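Local coordinates for protein putative hemolysin (Streptococcus mutans UA159, PDB 2RK5) that is a putative membrane hemolysin of the CNNM/CorC-HlyC type that may bind flavin adenine dinucleotide, represented here by its transporter-associated domain, at residues 3-6 / 7-11; 14-18 / 19-23; 72-76 / 77-81. All coordinates share one frame; numbering follows the deposited sequence.

Contact 1 of 3, residues 3-6 / 7-11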
loop_
_atom_site.group_PDB
_atom_site.type_symbol
_atom_site.label_atom_id
_atom_site.label_comp_id
_atom_site.label_asym_id
_atom_site.label_seq_id
_atom_site.Cartn_x
_atom_site.Cartn_y
_atom_site.Cartn_z
ATOM N N ARG A 3 17.330 -10.827 7.143
ATOM C CA ARG A 3 18.575 -11.431 6.685
ATOM C C ARG A 3 19.605 -10.328 6.644
ATOM O O ARG A 3 19.362 -9.288 6.025
ATOM C CB ARG A 3 18.390 -11.980 5.268
ATOM C CG ARG A 3 18.925 -13.366 5.018
ATOM C CD ARG A 3 18.377 -13.912 3.705
ATOM N NE ARG A 3 18.807 -13.103 2.563
ATOM C CZ ARG A 3 18.022 -12.306 1.839
ATOM N NH1 ARG A 3 16.717 -12.193 2.093
ATOM N NH2 ARG A 3 18.548 -11.625 0.831
ATOM N N GLU A 4 20.757 -10.539 7.272
ATOM C CA GLU A 4 21.857 -9.607 7.144
ATOM C C GLU A 4 22.531 -9.803 5.782
ATOM O O GLU A 4 22.846 -10.934 5.412
ATOM C CB GLU A 4 22.863 -9.847 8.274
ATOM C CG GLU A 4 23.952 -8.806 8.375
ATOM C CD GLU A 4 24.762 -8.914 9.673
ATOM O OE1 GLU A 4 24.261 -9.472 10.684
ATOM O OE2 GLU A 4 25.903 -8.419 9.685
ATOM N N ILE A 5 22.740 -8.724 5.027
ATOM C CA ILE A 5 23.359 -8.835 3.696
ATOM C C ILE A 5 24.731 -8.135 3.611
ATOM O O ILE A 5 25.533 -8.433 2.716
ATOM C CB ILE A 5 22.403 -8.375 2.563
ATOM C CG1 ILE A 5 22.082 -6.889 2.672
ATOM C CG2 ILE A 5 21.110 -9.202 2.616
ATOM C CD1 ILE A 5 21.527 -6.310 1.399
ATOM N N ALA A 6 25.003 -7.245 4.560
ATOM C CA ALA A 6 26.292 -6.553 4.674
ATOM C C ALA A 6 26.302 -5.994 6.091
ATOM O O ALA A 6 25.304 -6.131 6.789
ATOM C CB ALA A 6 26.378 -5.453 3.648
ATOM N N ASP A 7 27.405 -5.406 6.547
ATOM C CA ASP A 7 27.465 -4.928 7.925
ATOM C C ASP A 7 26.368 -3.874 8.114
ATOM O O ASP A 7 26.241 -2.977 7.297
ATOM C CB ASP A 7 28.832 -4.312 8.269
ATOM C CG ASP A 7 29.900 -5.355 8.591
ATOM O OD1 ASP A 7 29.610 -6.578 8.650
ATOM O OD2 ASP A 7 31.055 -4.941 8.797
ATOM N N ASN A 8 25.566 -4.047 9.157
ATOM C CA ASN A 8 24.472 -3.122 9.495
ATOM C C ASN A 8 23.465 -2.896 8.363
ATOM O O ASN A 8 22.782 -1.866 8.334
ATOM C CB ASN A 8 25.073 -1.792 9.958
ATOM C CG ASN A 8 25.956 -1.954 11.194
ATOM O OD1 ASN A 8 27.102 -1.499 11.216
ATOM N ND2 ASN A 8 25.442 -2.640 12.202
ATOM N N THR A 9 23.366 -3.861 7.449
ATOM C CA THR A 9 22.455 -3.771 6.312
ATOM C C THR A 9 21.661 -5.052 6.207
ATOM O O THR A 9 22.232 -6.130 6.194
ATOM C CB THR A 9 23.236 -3.532 5.009
ATOM O OG1 THR A 9 24.195 -2.480 5.226
ATOM C CG2 THR A 9 22.296 -3.199 3.853
ATOM N N TYR A 10 20.331 -4.930 6.115
ATOM C CA TYR A 10 19.428 -6.075 6.170
ATOM C C TYR A 10 18.339 -6.006 5.108
ATOM O O TYR A 10 17.960 -4.916 4.679
ATOM C CB TYR A 10 18.752 -6.154 7.541
ATOM C CG TYR A 10 19.712 -6.128 8.697
ATOM C CD1 TYR A 10 20.091 -7.293 9.342
ATOM C CD2 TYR A 10 20.263 -4.931 9.134
ATOM C CE1 TYR A 10 21.013 -7.264 10.399
ATOM C CE2 TYR A 10 21.167 -4.899 10.194
ATOM C CZ TYR A 10 21.541 -6.069 10.815
ATOM O OH TYR A 10 22.450 -6.057 11.868
ATOM N N ILE A 11 17.871 -7.174 4.671
ATOM C CA ILE A 11 16.634 -7.264 3.896
ATOM C C ILE A 11 15.594 -7.909 4.784
ATOM O O ILE A 11 15.850 -8.953 5.392
ATOM C CB ILE A 11 16.797 -8.053 2.573
ATOM C CG1 ILE A 11 17.847 -7.378 1.688
ATOM C CG2 ILE A 11 15.484 -8.153 1.819
ATOM C CD1 ILE A 11 17.443 -6.046 1.125
HETATM O O HOH W 1 25.442 -6.073 11.008
#
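Arg3 and Ile11 form a hydrogen-bonded antiparallel pair at the open end of a tight hairpin, their strands running at 134° to each other. Ile11 N gives a 2.9 Å bond to Arg3 O, and Arg3 N returns one to Ile11 O. Glu4 and Tyr10 follow as a non-hydrogen-bonded pair, after which the register slips by one residue: Ile5 and Ala6 both face Thr9, a classic beta bulge. Thr9 O takes a nearly straight bond from Ile5 N at 2.9 Å and only a weak one from Ala6 N. A type II turn from Ala6 to Thr9 closes the hairpin through Thr9 N to Ala6 O, 3.1 Å. Thr9 OG1 reaches back to Asp7 O at 3.0 Å and ties down the turn from within.

This hairpin builds one margin of the five-stranded antiparallel sheet of the transporter-associated domain: strand 2-6 is outermost in the chain, and strand 9-13 lies between it and strand 77-85. On one face the Glu4 side chain, extended with CG anti to the backbone N (chi1 -171°), runs obliquely alongside the CD1-CE1 side of the Tyr10 ring, with CB 3.8 Å from CE1 and the carboxylate plane turned 55° from the ring. A water is shared by Asn8 N, Tyr10 OH and, more weakly, Glu4 OE2, so the turn and both side chains meet at one solvent site. Phe25 meets the Tyr10 ring edge-to-face. Ile5 bridges the two neighbours of Tyr10: CD1 packs on Ile11 CG1 at 3.8 Å, and CG1 lies 3.9 Å from Thr9 CG2.

Contact 2 of 3, residues 14-18 / 19-23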
loop_
_atom_site.group_PDB
_atom_site.type_symbol
_atom_site.label_atom_id
_atom_site.label_comp_id
_atom_site.label_asym_id
_atom_site.label_seq_id
_atom_site.Cartn_x
_atom_site.Cartn_y
_atom_site.Cartn_z
ATOM N N GLY A 14 8.300 -7.569 3.959
ATOM C CA GLY A 14 7.325 -6.550 4.329
ATOM C C GLY A 14 6.289 -7.057 5.313
ATOM O O GLY A 14 5.697 -6.302 6.072
ATOM N N THR A 15 6.026 -8.352 5.245
ATOM C CA THR A 15 5.021 -9.003 6.107
ATOM C C THR A 15 5.553 -9.253 7.520
ATOM O O THR A 15 4.807 -9.676 8.394
ATOM C CB THR A 15 4.531 -10.343 5.503
ATOM O OG1 THR A 15 5.675 -11.124 5.163
ATOM C CG2 THR A 15 3.682 -10.072 4.280
ATOM N N MET A 16 6.845 -9.007 7.751
ATOM C CA MET A 16 7.386 -9.139 9.125
ATOM C C MET A 16 6.565 -8.234 10.073
ATOM O O MET A 16 6.343 -7.049 9.813
ATOM C CB MET A 16 8.871 -8.782 9.162
ATOM C CG MET A 16 9.578 -9.025 10.510
ATOM S SD MET A 16 11.370 -8.612 10.423
ATOM C CE MET A 16 12.103 -9.572 11.849
ATOM N N THR A 17 6.073 -8.804 11.174
ATOM C CA THR A 17 5.267 -8.011 12.082
ATOM C C THR A 17 6.144 -6.971 12.747
ATOM O O THR A 17 7.341 -7.157 12.891
ATOM C CB THR A 17 4.590 -8.863 13.179
ATOM O OG1 THR A 17 5.586 -9.337 14.099
ATOM C CG2 THR A 17 3.844 -10.057 12.572
ATOM N N LEU A 18 5.545 -5.885 13.197
ATOM C CA LEU A 18 6.318 -4.890 13.909
ATOM C C LEU A 18 6.874 -5.448 15.194
ATOM O O LEU A 18 7.988 -5.091 15.606
ATOM C CB LEU A 18 5.520 -3.666 14.278
ATOM C CG LEU A 18 5.439 -2.558 13.268
ATOM C CD1 LEU A 18 4.801 -1.307 13.934
ATOM C CD2 LEU A 18 6.824 -2.227 12.651
ATOM N N ASN A 19 6.123 -6.333 15.839
ATOM C CA ASN A 19 6.626 -6.950 17.064
ATOM C C ASN A 19 7.878 -7.802 16.789
ATOM O O ASN A 19 8.861 -7.767 17.533
ATOM C CB ASN A 19 5.528 -7.773 17.733
ATOM C CG ASN A 19 4.464 -6.893 18.378
ATOM O OD1 ASN A 19 4.709 -5.722 18.687
ATOM N ND2 ASN A 19 3.298 -7.461 18.629
ATOM N N ASP A 20 7.863 -8.589 15.714
ATOM C CA ASP A 20 9.042 -9.384 15.364
ATOM C C ASP A 20 10.205 -8.463 14.940
ATOM O O ASP A 20 11.361 -8.699 15.304
ATOM C CB ASP A 20 8.692 -10.384 14.268
ATOM C CG ASP A 20 7.840 -11.560 14.758
ATOM O OD1 ASP A 20 7.447 -11.591 15.957
ATOM O OD2 ASP A 20 7.566 -12.467 13.924
ATOM N N PHE A 21 9.912 -7.425 14.154
ATOM C CA PHE A 21 10.915 -6.467 13.733
ATOM C C PHE A 21 11.594 -5.840 14.957
ATOM O O PHE A 21 12.821 -5.771 15.059
ATOM C CB PHE A 21 10.264 -5.383 12.862
ATOM C CG PHE A 21 11.217 -4.389 12.319
ATOM C CD1 PHE A 21 11.747 -4.532 11.047
ATOM C CD2 PHE A 21 11.617 -3.319 13.080
ATOM C CE1 PHE A 21 12.648 -3.602 10.542
ATOM C CE2 PHE A 21 12.548 -2.371 12.598
ATOM C CZ PHE A 21 13.084 -2.530 11.332
ATOM N N ASN A 22 10.771 -5.383 15.882
ATOM C CA ASN A 22 11.270 -4.703 17.076
ATOM C C ASN A 22 12.134 -5.623 17.934
ATOM O O ASN A 22 13.117 -5.177 18.536
ATOM C CB ASN A 22 10.104 -4.130 17.885
ATOM C CG ASN A 22 9.546 -2.868 17.288
ATOM O OD1 ASN A 22 10.265 -2.098 16.640
ATOM N ND2 ASN A 22 8.262 -2.600 17.566
ATOM N N GLU A 23 11.757 -6.900 18.017
ATOM C CA GLU A 23 12.538 -7.881 18.767
ATOM C C GLU A 23 13.913 -8.091 18.105
ATOM O O GLU A 23 14.951 -8.104 18.793
ATOM C CB GLU A 23 11.768 -9.205 18.919
ATOM C CG GLU A 23 12.494 -10.266 19.713
ATOM C CD GLU A 23 11.747 -11.602 19.721
ATOM O OE1 GLU A 23 11.470 -12.137 18.616
ATOM O OE2 GLU A 23 11.436 -12.119 20.824
HETATM O O HOH W 2 4.617 -11.092 15.864
HETATM O O HOH W 3 6.882 -11.664 11.595
#
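Thr17 and Asp20 are joined three times over: by a direct cap and by two separate water bridges. Thr17 is the N-cap of helix 18-25, its OG1 accepting from Asp20 N at 2.9 Å. A chi1 of 70° swings that oxygen between the residue's own N and carbonyl carbon, facing the first turn. One water links Thr17 OG1 to Asp20 OD1; another accepts from Thr17 N and donates to Asp20 OD2 at 2.6 Å, so each carboxylate oxygen has its own water. Behind the cap, Phe21 N bonds Thr17 O and Asn22 N bonds Leu18 O at 2.8 Å, the opening bonds of the helix.

On the buried side, the extended Met16 side chain crosses that of Phe21 at about a right angle. Its SD lies 4.1 Å from Phe21 CD1 in an oblique Met-aromatic contact, and CE reaches 3.6 Å from Asp20 O. Ile37 of helix 37-45 touches Met16, Leu18 and Phe21, so these three side chains pack toward that helix, while the cap itself stays at the surface. The Asp20 carboxylate, hydrated beside the helix N-terminus, would probably be favoured as the anion by the helix dipole.

Contact 3 of 3, residues 72-76 / 77-81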
loop_
_atom_site.group_PDB
_atom_site.type_symbol
_atom_site.label_atom_id
_atom_site.label_comp_id
_atom_site.label_asym_id
_atom_site.label_seq_id
_atom_site.Cartn_x
_atom_site.Cartn_y
_atom_site.Cartn_z
ATOM N N LYS A 72 11.495 -4.287 -2.962
ATOM C CA LYS A 72 10.623 -4.928 -3.953
ATOM C C LYS A 72 9.197 -4.457 -3.697
ATOM O O LYS A 72 8.780 -4.390 -2.537
ATOM C CB LYS A 72 10.695 -6.445 -3.848
ATOM C CG LYS A 72 9.856 -7.205 -4.835
ATOM C CD LYS A 72 10.406 -7.105 -6.191
ATOM C CE LYS A 72 9.915 -8.198 -7.129
ATOM N NZ LYS A 72 10.432 -7.975 -8.521
ATOM N N VAL A 73 8.477 -4.129 -4.771
ATOM C CA VAL A 73 7.095 -3.719 -4.727
ATOM C C VAL A 73 6.291 -4.559 -5.720
ATOM O O VAL A 73 6.734 -4.802 -6.837
ATOM C CB VAL A 73 6.977 -2.241 -5.121
ATOM C CG1 VAL A 73 5.515 -1.786 -5.153
ATOM C CG2 VAL A 73 7.780 -1.367 -4.165
ATOM N N LYS A 74 5.101 -4.979 -5.301
ATOM C CA LYS A 74 4.198 -5.834 -6.086
ATOM C C LYS A 74 2.769 -5.312 -5.868
ATOM O O LYS A 74 2.308 -5.257 -4.723
ATOM C CB LYS A 74 4.247 -7.289 -5.605
ATOM C CG LYS A 74 5.608 -8.003 -5.461
ATOM C CD LYS A 74 5.440 -9.521 -5.063
ATOM C CE LYS A 74 6.735 -10.134 -4.489
ATOM N NZ LYS A 74 6.502 -11.522 -3.900
ATOM N N ASP A 75 2.061 -4.915 -6.927
ATOM C CA ASP A 75 0.655 -4.504 -6.809
ATOM C C ASP A 75 0.404 -3.463 -5.720
ATOM O O ASP A 75 -0.543 -3.583 -4.959
ATOM C CB ASP A 75 -0.216 -5.727 -6.491
ATOM C CG ASP A 75 -1.700 -5.461 -6.713
ATOM O OD1 ASP A 75 -2.045 -4.806 -7.715
ATOM O OD2 ASP A 75 -2.512 -5.945 -5.909
ATOM N N GLY A 76 1.298 -2.495 -5.598
ATOM C CA GLY A 76 1.169 -1.496 -4.522
ATOM C C GLY A 76 1.609 -1.945 -3.138
ATOM O O GLY A 76 1.519 -1.185 -2.147
ATOM N N ARG A 77 2.058 -3.189 -3.016
ATOM C CA ARG A 77 2.539 -3.666 -1.725
ATOM C C ARG A 77 4.063 -3.606 -1.737
ATOM O O ARG A 77 4.686 -4.106 -2.653
ATOM C CB ARG A 77 2.063 -5.099 -1.453
ATOM C CG ARG A 77 2.039 -5.462 0.029
ATOM C CD ARG A 77 1.116 -4.554 0.839
ATOM N NE ARG A 77 1.355 -4.694 2.278
ATOM C CZ ARG A 77 0.925 -3.858 3.226
ATOM N NH1 ARG A 77 0.258 -2.746 2.929
ATOM N NH2 ARG A 77 1.169 -4.130 4.490
ATOM N N VAL A 78 4.671 -2.994 -0.718
ATOM C CA VAL A 78 6.101 -3.170 -0.514
ATOM C C VAL A 78 6.256 -4.539 0.111
ATOM O O VAL A 78 5.859 -4.775 1.257
ATOM C CB VAL A 78 6.669 -2.096 0.403
ATOM C CG1 VAL A 78 8.181 -2.216 0.442
ATOM C CG2 VAL A 78 6.254 -0.720 -0.116
ATOM N N THR A 79 6.876 -5.448 -0.613
ATOM C CA THR A 79 7.040 -6.826 -0.145
ATOM C C THR A 79 8.428 -7.118 0.471
ATOM O O THR A 79 8.572 -8.098 1.219
ATOM C CB THR A 79 6.757 -7.797 -1.274
ATOM O OG1 THR A 79 7.683 -7.559 -2.321
ATOM C CG2 THR A 79 5.354 -7.589 -1.794
ATOM N N LYS A 80 9.428 -6.301 0.149
ATOM C CA LYS A 80 10.763 -6.391 0.745
ATOM C C LYS A 80 11.298 -5.009 0.978
ATOM O O LYS A 80 11.105 -4.119 0.149
ATOM C CB LYS A 80 11.744 -7.156 -0.124
ATOM C CG LYS A 80 11.437 -8.631 -0.279
ATOM C CD LYS A 80 12.571 -9.422 -0.951
ATOM C CE LYS A 80 12.171 -10.910 -1.126
ATOM N NZ LYS A 80 13.165 -11.735 -1.893
ATOM N N LEU A 81 11.945 -4.840 2.129
ATOM C CA LEU A 81 12.582 -3.586 2.502
ATOM C C LEU A 81 14.051 -3.817 2.796
ATOM O O LEU A 81 14.415 -4.837 3.373
ATOM C CB LEU A 81 11.950 -3.012 3.762
ATOM C CG LEU A 81 10.596 -2.327 3.677
ATOM C CD1 LEU A 81 10.058 -2.110 5.104
ATOM C CD2 LEU A 81 10.730 -0.964 2.977
HETATM O O HOH W 4 -0.282 -1.599 0.239
#
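Lys72 and Thr79 lie side by side and point the same way, with Lys72 CG 3.3 Å from Thr79 OG1. Lys74 approaches the same threonine at about a right angle: its extended chain passes over the methyl, CG 3.7 Å from Thr79 CG2, and continues until CE is 3.5 Å from OG1. Thr79 chi1 of 61° sets OG1 between its own N and carbonyl carbon, where it meets both lysine chains. On the other face, Val73 CG2 and Val78 CG2 make a looser apolar contact at 4.4 Å.

Backbone bonds hold these side chains in place. Thr79 and Lys80 both face Lys72 in a classic beta bulge: Lys72 O accepts a 2.9 Å bond from Thr79 N and a weak one from Lys80 N, while Lys72 N bonds Lys80 O. Beyond it, Lys74 N donates to Arg77 O at 2.8 Å, and Arg77 N returns a bond to Lys74 O. A type I' turn, Lys74 to Arg77, closes this hairpin of strands 64-74 and 77-85, Asp75 and Gly76 both taking positive phi. Tyr41 and Leu42 of helix 37-45 pack on Val78.

In the conformer described, one of two modelled for Arg77, a water that donates to Gly76 O lies at the guanidinium edge in its plane, 3.0 Å from Arg77 NH1. Farther out, across the subunit boundary, this conformer's NH2 pairs in a salt bridge with Asp75 of the second subunit, and Asp75 here pairs likewise with that subunit's Arg77. Asp75 also accepts from Asp35 N of the second subunit and is hydrogen-bonded to Thr36 there. Opposite charges thus pair across the dimer interface, and with these added bonds Asp75 should probably remain ionised.

In the fold
The three contacts follow one another along the chain, and contact 3 touches each of the other two, while contacts 1 and 2 do not touch each other. Contacts 1 and 2 adjoin in sequence, where strand 9-13 leads towards helix 18-25, and their centres are about 16 Å apart. Contacts 1 and 3, about 18 Å apart between centres, lie on neighbouring strands: Ile11 CG2 packs 3.8 Å from Leu81 O. Contact 2 joins contact 3 through a probable hydrogen bond between Gly14 N and Thr79 O, at 2.8 Å, their centres again about 16 Å apart. Hairpin 72-81 alone of the three reaches the second subunit, whereas the others stay within one chain.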